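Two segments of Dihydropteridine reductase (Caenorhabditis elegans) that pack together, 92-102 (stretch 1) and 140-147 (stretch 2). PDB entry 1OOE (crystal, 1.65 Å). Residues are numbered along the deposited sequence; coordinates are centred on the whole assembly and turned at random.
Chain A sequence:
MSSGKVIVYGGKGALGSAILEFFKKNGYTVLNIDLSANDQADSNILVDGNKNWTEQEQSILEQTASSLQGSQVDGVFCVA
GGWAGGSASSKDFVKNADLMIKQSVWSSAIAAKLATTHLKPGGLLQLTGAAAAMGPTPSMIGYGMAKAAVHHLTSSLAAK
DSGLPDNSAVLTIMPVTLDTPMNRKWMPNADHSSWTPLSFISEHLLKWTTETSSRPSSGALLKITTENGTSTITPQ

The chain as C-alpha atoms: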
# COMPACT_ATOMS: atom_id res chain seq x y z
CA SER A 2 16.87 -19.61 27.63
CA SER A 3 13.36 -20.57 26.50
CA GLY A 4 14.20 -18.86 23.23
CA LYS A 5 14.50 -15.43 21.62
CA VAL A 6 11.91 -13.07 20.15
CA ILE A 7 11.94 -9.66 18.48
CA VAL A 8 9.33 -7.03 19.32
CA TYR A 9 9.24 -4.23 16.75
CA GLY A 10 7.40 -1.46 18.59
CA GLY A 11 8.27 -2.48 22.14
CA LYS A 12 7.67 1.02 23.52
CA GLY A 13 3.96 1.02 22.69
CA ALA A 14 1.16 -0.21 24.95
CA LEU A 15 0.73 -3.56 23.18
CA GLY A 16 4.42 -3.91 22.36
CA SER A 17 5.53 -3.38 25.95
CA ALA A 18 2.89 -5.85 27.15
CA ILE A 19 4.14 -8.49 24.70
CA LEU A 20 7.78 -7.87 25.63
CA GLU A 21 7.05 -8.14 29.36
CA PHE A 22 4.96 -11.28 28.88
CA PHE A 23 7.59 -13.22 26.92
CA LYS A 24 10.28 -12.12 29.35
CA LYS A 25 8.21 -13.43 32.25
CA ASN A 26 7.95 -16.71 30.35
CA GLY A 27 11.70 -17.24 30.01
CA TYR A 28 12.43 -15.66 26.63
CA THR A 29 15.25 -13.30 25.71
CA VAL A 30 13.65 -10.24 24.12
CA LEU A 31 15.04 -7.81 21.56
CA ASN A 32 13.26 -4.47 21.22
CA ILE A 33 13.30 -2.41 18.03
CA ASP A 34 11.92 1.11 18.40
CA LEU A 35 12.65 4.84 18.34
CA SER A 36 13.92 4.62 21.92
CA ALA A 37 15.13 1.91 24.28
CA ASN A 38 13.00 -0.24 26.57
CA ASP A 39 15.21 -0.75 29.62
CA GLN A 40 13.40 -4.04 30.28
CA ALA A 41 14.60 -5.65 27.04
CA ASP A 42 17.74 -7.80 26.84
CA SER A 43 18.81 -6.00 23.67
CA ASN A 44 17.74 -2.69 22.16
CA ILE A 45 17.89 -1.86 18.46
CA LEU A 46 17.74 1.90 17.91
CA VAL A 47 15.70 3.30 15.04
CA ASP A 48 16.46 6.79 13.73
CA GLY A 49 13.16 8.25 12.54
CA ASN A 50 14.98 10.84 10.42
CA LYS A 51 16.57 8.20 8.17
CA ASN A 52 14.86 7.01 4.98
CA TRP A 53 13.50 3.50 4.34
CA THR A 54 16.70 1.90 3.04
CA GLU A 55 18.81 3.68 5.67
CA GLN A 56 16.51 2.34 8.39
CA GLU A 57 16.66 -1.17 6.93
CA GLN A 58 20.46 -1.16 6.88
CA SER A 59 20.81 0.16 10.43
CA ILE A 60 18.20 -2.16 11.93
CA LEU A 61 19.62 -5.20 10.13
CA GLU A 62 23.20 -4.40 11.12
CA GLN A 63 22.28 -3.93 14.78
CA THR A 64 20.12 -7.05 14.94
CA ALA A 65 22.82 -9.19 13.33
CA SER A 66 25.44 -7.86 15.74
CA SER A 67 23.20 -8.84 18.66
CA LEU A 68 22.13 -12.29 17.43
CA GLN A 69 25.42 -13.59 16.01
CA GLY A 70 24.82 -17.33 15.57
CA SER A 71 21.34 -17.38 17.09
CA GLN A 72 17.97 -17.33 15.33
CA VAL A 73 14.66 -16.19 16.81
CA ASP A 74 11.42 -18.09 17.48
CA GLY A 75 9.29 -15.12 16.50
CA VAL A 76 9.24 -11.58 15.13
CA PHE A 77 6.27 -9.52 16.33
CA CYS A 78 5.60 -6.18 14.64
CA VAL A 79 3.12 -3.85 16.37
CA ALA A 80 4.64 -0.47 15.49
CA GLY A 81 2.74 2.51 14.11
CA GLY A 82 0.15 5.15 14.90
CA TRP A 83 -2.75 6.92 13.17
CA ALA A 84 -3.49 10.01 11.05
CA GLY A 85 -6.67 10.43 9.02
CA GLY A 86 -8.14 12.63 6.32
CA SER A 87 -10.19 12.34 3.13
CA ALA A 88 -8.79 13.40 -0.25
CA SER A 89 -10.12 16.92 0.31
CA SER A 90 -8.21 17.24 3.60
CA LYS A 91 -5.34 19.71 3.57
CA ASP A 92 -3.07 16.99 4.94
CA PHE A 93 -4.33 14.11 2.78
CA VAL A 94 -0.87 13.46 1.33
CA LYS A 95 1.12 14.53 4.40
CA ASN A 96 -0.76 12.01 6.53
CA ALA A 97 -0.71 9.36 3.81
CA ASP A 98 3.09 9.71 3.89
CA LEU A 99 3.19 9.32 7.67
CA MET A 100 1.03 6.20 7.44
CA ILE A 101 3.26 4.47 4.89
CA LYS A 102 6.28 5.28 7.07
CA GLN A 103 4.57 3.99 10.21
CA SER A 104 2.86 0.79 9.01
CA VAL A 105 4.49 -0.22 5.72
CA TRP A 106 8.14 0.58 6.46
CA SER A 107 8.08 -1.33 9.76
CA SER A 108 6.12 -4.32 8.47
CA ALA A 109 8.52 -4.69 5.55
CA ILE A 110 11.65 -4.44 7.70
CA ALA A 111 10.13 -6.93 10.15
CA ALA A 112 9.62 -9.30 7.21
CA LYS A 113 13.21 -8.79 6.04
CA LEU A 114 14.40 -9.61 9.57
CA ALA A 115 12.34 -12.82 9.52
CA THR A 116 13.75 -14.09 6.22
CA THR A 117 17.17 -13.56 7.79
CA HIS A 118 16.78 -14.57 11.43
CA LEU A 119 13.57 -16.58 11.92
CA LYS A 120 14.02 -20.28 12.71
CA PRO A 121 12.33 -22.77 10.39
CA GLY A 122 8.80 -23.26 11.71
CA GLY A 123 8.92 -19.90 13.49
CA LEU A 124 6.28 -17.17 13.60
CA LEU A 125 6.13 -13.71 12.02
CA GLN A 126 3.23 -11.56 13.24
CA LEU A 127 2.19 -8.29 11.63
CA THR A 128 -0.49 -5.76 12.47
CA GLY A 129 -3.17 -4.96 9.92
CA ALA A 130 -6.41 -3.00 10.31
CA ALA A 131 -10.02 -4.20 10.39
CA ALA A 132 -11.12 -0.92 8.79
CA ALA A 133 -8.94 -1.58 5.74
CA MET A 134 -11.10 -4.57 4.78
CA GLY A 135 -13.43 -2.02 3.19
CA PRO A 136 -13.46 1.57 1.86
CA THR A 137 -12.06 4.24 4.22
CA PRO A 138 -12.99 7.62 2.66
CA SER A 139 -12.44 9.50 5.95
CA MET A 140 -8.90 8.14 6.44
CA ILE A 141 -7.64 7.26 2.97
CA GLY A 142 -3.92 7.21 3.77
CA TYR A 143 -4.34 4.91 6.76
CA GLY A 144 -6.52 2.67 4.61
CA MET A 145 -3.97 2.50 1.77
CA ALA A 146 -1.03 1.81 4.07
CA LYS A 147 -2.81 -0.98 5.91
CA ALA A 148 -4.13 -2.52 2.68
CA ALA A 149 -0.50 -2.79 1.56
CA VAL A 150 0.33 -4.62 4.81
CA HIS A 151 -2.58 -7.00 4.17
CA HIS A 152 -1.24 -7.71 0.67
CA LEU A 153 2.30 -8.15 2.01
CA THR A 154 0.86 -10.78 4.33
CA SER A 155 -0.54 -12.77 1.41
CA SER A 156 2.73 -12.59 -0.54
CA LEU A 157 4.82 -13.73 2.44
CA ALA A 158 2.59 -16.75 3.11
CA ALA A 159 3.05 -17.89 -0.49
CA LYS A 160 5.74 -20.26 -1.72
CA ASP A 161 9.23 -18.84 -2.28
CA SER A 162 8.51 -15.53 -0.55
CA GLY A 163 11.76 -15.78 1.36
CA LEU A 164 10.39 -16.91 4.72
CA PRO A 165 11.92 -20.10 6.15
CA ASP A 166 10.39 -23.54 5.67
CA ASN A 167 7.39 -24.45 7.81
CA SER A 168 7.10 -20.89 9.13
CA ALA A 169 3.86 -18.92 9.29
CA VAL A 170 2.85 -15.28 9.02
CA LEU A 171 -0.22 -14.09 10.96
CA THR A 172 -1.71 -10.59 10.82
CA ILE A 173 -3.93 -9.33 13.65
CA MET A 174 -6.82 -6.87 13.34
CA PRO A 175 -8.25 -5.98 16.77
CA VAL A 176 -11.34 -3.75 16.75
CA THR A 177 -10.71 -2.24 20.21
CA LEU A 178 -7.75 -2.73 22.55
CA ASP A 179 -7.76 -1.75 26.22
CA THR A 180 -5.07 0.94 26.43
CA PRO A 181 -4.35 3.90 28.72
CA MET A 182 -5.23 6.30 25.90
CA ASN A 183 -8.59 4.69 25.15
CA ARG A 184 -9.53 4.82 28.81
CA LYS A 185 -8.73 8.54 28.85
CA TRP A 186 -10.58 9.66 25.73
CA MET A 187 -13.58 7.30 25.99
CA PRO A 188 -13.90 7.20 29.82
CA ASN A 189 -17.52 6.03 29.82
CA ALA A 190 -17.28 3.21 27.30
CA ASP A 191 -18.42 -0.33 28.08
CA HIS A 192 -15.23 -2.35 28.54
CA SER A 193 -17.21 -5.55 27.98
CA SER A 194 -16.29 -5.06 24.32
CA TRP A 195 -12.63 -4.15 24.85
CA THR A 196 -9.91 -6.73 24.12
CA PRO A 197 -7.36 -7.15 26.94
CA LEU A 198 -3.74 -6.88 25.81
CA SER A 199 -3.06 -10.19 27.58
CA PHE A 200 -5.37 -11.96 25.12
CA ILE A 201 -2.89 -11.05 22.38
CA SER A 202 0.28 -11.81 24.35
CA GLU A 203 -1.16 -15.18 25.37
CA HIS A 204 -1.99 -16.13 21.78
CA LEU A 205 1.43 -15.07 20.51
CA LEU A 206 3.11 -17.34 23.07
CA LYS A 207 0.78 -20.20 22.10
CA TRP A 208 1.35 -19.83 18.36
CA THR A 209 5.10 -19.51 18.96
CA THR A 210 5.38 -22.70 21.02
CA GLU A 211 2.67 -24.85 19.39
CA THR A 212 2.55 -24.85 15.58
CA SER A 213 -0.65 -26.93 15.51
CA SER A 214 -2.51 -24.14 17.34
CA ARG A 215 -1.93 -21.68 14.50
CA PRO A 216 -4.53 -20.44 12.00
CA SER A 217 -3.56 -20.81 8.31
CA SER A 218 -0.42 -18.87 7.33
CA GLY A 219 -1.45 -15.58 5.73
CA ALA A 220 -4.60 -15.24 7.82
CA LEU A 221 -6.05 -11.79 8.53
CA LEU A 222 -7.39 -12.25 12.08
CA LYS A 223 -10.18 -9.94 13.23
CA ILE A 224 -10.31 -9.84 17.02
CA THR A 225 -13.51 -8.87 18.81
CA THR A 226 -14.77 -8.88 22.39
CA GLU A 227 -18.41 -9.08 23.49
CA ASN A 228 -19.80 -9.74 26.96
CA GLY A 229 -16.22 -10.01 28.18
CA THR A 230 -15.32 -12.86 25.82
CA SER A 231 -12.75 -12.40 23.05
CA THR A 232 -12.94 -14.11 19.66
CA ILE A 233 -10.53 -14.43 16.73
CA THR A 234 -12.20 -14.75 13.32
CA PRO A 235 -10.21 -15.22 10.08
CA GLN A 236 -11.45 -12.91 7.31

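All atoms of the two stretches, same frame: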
# COMPACT_ATOMS: atom_id res chain seq x y z
N ASP A 92 -4.17 17.90 4.69
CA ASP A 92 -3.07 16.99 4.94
C ASP A 92 -3.29 15.57 4.43
O ASP A 92 -2.78 14.61 5.00
CB ASP A 92 -2.75 16.93 6.44
CG ASP A 92 -2.40 18.29 7.01
OD1 ASP A 92 -1.57 19.00 6.41
OD2 ASP A 92 -2.95 18.64 8.08
N PHE A 93 -4.07 15.43 3.35
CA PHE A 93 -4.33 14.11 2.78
C PHE A 93 -3.02 13.39 2.46
O PHE A 93 -2.79 12.26 2.90
CB PHE A 93 -5.19 14.25 1.51
CG PHE A 93 -5.17 13.03 0.60
CD1 PHE A 93 -5.47 11.76 1.10
CD2 PHE A 93 -4.86 13.16 -0.75
CE1 PHE A 93 -5.45 10.64 0.26
CE2 PHE A 93 -4.84 12.05 -1.60
CZ PHE A 93 -5.14 10.79 -1.09
N VAL A 94 -2.15 14.06 1.71
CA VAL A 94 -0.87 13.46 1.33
C VAL A 94 0.12 13.39 2.49
O VAL A 94 0.78 12.37 2.69
CB VAL A 94 -0.22 14.24 0.16
CG1 VAL A 94 1.18 13.71 -0.11
CG2 VAL A 94 -1.07 14.08 -1.10
N LYS A 95 0.22 14.48 3.25
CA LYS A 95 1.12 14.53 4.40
C LYS A 95 0.87 13.35 5.33
O LYS A 95 1.80 12.67 5.77
CB LYS A 95 0.92 15.83 5.17
CG LYS A 95 1.74 15.94 6.44
CD LYS A 95 1.45 17.25 7.15
CE LYS A 95 2.31 17.42 8.40
NZ LYS A 95 1.97 18.68 9.11
N ASN A 96 -0.40 13.11 5.65
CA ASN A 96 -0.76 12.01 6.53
C ASN A 96 -0.61 10.66 5.85
O ASN A 96 -0.24 9.68 6.50
CB ASN A 96 -2.19 12.20 7.04
CG ASN A 96 -2.30 13.40 7.97
OD1 ASN A 96 -1.29 13.93 8.44
ND2 ASN A 96 -3.53 13.82 8.26
N ALA A 97 -0.87 10.60 4.55
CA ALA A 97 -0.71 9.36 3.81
C ALA A 97 0.76 8.95 3.91
O ALA A 97 1.08 7.77 4.08
CB ALA A 97 -1.11 9.55 2.35
N ASP A 98 1.65 9.94 3.81
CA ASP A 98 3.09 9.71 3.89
C ASP A 98 3.45 9.16 5.27
O ASP A 98 4.20 8.18 5.38
CB ASP A 98 3.82 11.04 3.63
CG ASP A 98 5.33 10.91 3.70
OD1 ASP A 98 5.91 10.14 2.90
OD2 ASP A 98 5.94 11.58 4.56
N LEU A 99 2.92 9.77 6.31
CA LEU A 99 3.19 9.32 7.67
C LEU A 99 2.70 7.89 7.89
O LEU A 99 3.34 7.12 8.60
CB LEU A 99 2.51 10.24 8.69
CG LEU A 99 3.09 11.66 8.83
CD1 LEU A 99 2.20 12.47 9.76
CD2 LEU A 99 4.51 11.59 9.37
N MET A 100 1.57 7.54 7.28
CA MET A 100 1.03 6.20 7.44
C MET A 100 1.84 5.12 6.73
O MET A 100 1.93 3.99 7.22
CB MET A 100 -0.44 6.17 6.99
CG MET A 100 -1.36 6.94 7.93
SD MET A 100 -1.26 6.38 9.66
CE MET A 100 0.00 7.48 10.34
N ILE A 101 2.43 5.45 5.59
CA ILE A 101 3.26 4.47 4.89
C ILE A 101 4.50 4.24 5.77
O ILE A 101 4.90 3.10 6.02
CB ILE A 101 3.72 4.98 3.51
CG1 ILE A 101 2.53 5.07 2.55
CG2 ILE A 101 4.82 4.08 2.95
CD1 ILE A 101 1.96 3.73 2.10
N LYS A 102 5.08 5.34 6.23
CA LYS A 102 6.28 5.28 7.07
C LYS A 102 6.06 4.53 8.38
O LYS A 102 6.97 3.85 8.87
CB LYS A 102 6.78 6.70 7.37
CG LYS A 102 7.42 7.38 6.17
CD LYS A 102 7.67 8.87 6.40
CE LYS A 102 8.48 9.46 5.26
NZ LYS A 102 8.51 10.95 5.29
N MET A 140 -10.29 8.35 6.05
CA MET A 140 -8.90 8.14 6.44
C MET A 140 -8.23 7.32 5.35
O MET A 140 -7.75 6.21 5.58
CB MET A 140 -8.83 7.41 7.79
CG MET A 140 -9.73 6.18 7.90
SD MET A 140 -9.72 5.52 9.58
CE MET A 140 -9.88 3.77 9.27
N ILE A 141 -8.20 7.90 4.15
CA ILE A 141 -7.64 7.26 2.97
C ILE A 141 -6.20 6.78 3.07
O ILE A 141 -5.89 5.67 2.65
CB ILE A 141 -7.82 8.19 1.74
CG1 ILE A 141 -9.31 8.42 1.51
CG2 ILE A 141 -7.17 7.58 0.51
CD1 ILE A 141 -9.66 9.32 0.32
N GLY A 142 -5.31 7.60 3.64
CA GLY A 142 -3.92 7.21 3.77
C GLY A 142 -3.75 6.00 4.67
O GLY A 142 -3.02 5.05 4.34
N TYR A 143 -4.41 6.02 5.82
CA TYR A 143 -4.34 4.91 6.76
C TYR A 143 -4.83 3.65 6.04
O TYR A 143 -4.22 2.59 6.12
CB TYR A 143 -5.23 5.20 7.97
CG TYR A 143 -5.21 4.12 9.04
CD1 TYR A 143 -4.07 3.92 9.82
CD2 TYR A 143 -6.33 3.33 9.27
CE1 TYR A 143 -4.06 2.94 10.82
CE2 TYR A 143 -6.32 2.35 10.26
CZ TYR A 143 -5.18 2.16 11.03
OH TYR A 143 -5.18 1.21 12.03
N GLY A 144 -5.96 3.79 5.34
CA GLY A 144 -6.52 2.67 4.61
C GLY A 144 -5.56 2.07 3.60
O GLY A 144 -5.40 0.85 3.55
N MET A 145 -4.93 2.93 2.80
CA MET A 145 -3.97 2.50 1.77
C MET A 145 -2.78 1.76 2.37
O MET A 145 -2.39 0.69 1.88
CB MET A 145 -3.38 3.71 1.04
CG MET A 145 -4.30 4.46 0.14
SD MET A 145 -3.26 5.41 -0.98
CE MET A 145 -2.70 6.73 0.06
N ALA A 146 -2.19 2.37 3.39
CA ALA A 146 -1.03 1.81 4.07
C ALA A 146 -1.33 0.43 4.62
O ALA A 146 -0.57 -0.52 4.40
CB ALA A 146 -0.59 2.74 5.20
N LYS A 147 -2.45 0.31 5.33
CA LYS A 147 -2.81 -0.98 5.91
C LYS A 147 -3.19 -2.01 4.85
O LYS A 147 -2.94 -3.20 5.04
CB LYS A 147 -3.93 -0.80 6.94
CG LYS A 147 -3.48 -0.08 8.21
CD LYS A 147 -2.52 -0.94 9.03
CE LYS A 147 -2.22 -0.32 10.39
NZ LYS A 147 -1.39 -1.22 11.25
O HOH W 1 -5.21 10.41 4.53
O HOH W 2 -0.85 5.91 2.79

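Residues 93-102 and 141-147 are both helical, and each helix continues beyond its stretch. Their axes run in roughly the same direction, with an angle of 29° between the N-to-C vectors (signed crossing angle -29°) and a closest approach of 7.9 Å. Within each stretch the i to i+4 backbone bonds are regular: Ala97 N donates to Phe93 O at 3.0 Å, and Ala146 N donates to Gly142 O at 3.0 Å. No direct hydrogen bond crosses between the helices, so the contact rests on packing and on two bridging waters.

The tightest backbone approach is at Gly142, whose CA lies 3.9 Å from Ala97 CA. The absence of a side chain permits this: a CB built in ideal geometry on Gly142 would point toward the other helix and fall 2.6 Å from Ala97 CA, a clash. The other nearest CA pairs are wider: Met100 CA to Tyr143 CA 5.6 Å, and Ile101 CA to Ala146 CA 5.1 Å.

Both waters bind backbone atoms of Gly142. Water 1 accepts from Gly142 N at 2.9 Å (N to water O) and donates a weak bond to Phe93 O, 3.5 Å from its oxygen. Water 2 donates to two carbonyls, its oxygen lying 3.0 Å from Ala97 O and 2.8 Å from Gly142 O. Phe93 O and Gly142 O also accept the helical bonds given above, so these bridges supplement the intrahelical pattern rather than replace it.

Side chains extend the contact along both helices. The CA-to-CB bond of Phe93 points sideways, but with chi1 at 162° (t) the end of the ring comes nearer, placing CE1 3.5 Å from Ile141 CG2; the methyl lies at the ring edge, near its plane. Ala97 CB meets Met145 CE at 4.0 Å.

Met100 has the largest covered area, 68 Å². Its CA-to-CB bond points toward the other helix, bringing CB to 3.9 Å from Ala146 CB, while its backbone O lies 3.5 Å from the same Ala146 CB. The end of the side chain leads away, yet SD remains 3.7 Å from Tyr143 CD1. At 5.1 Å from SD to the Tyr143 ring centroid and 83° off the ring normal, this is an edge-on sulfur-aromatic contact.

Ile101 starts sideways, but its end comes nearer, with CD1 4.1 Å from Ala146 CB. Ala146 thus packs against both Met100 and Ile101. Together the two stretches bury 357 Å², summed over both sides.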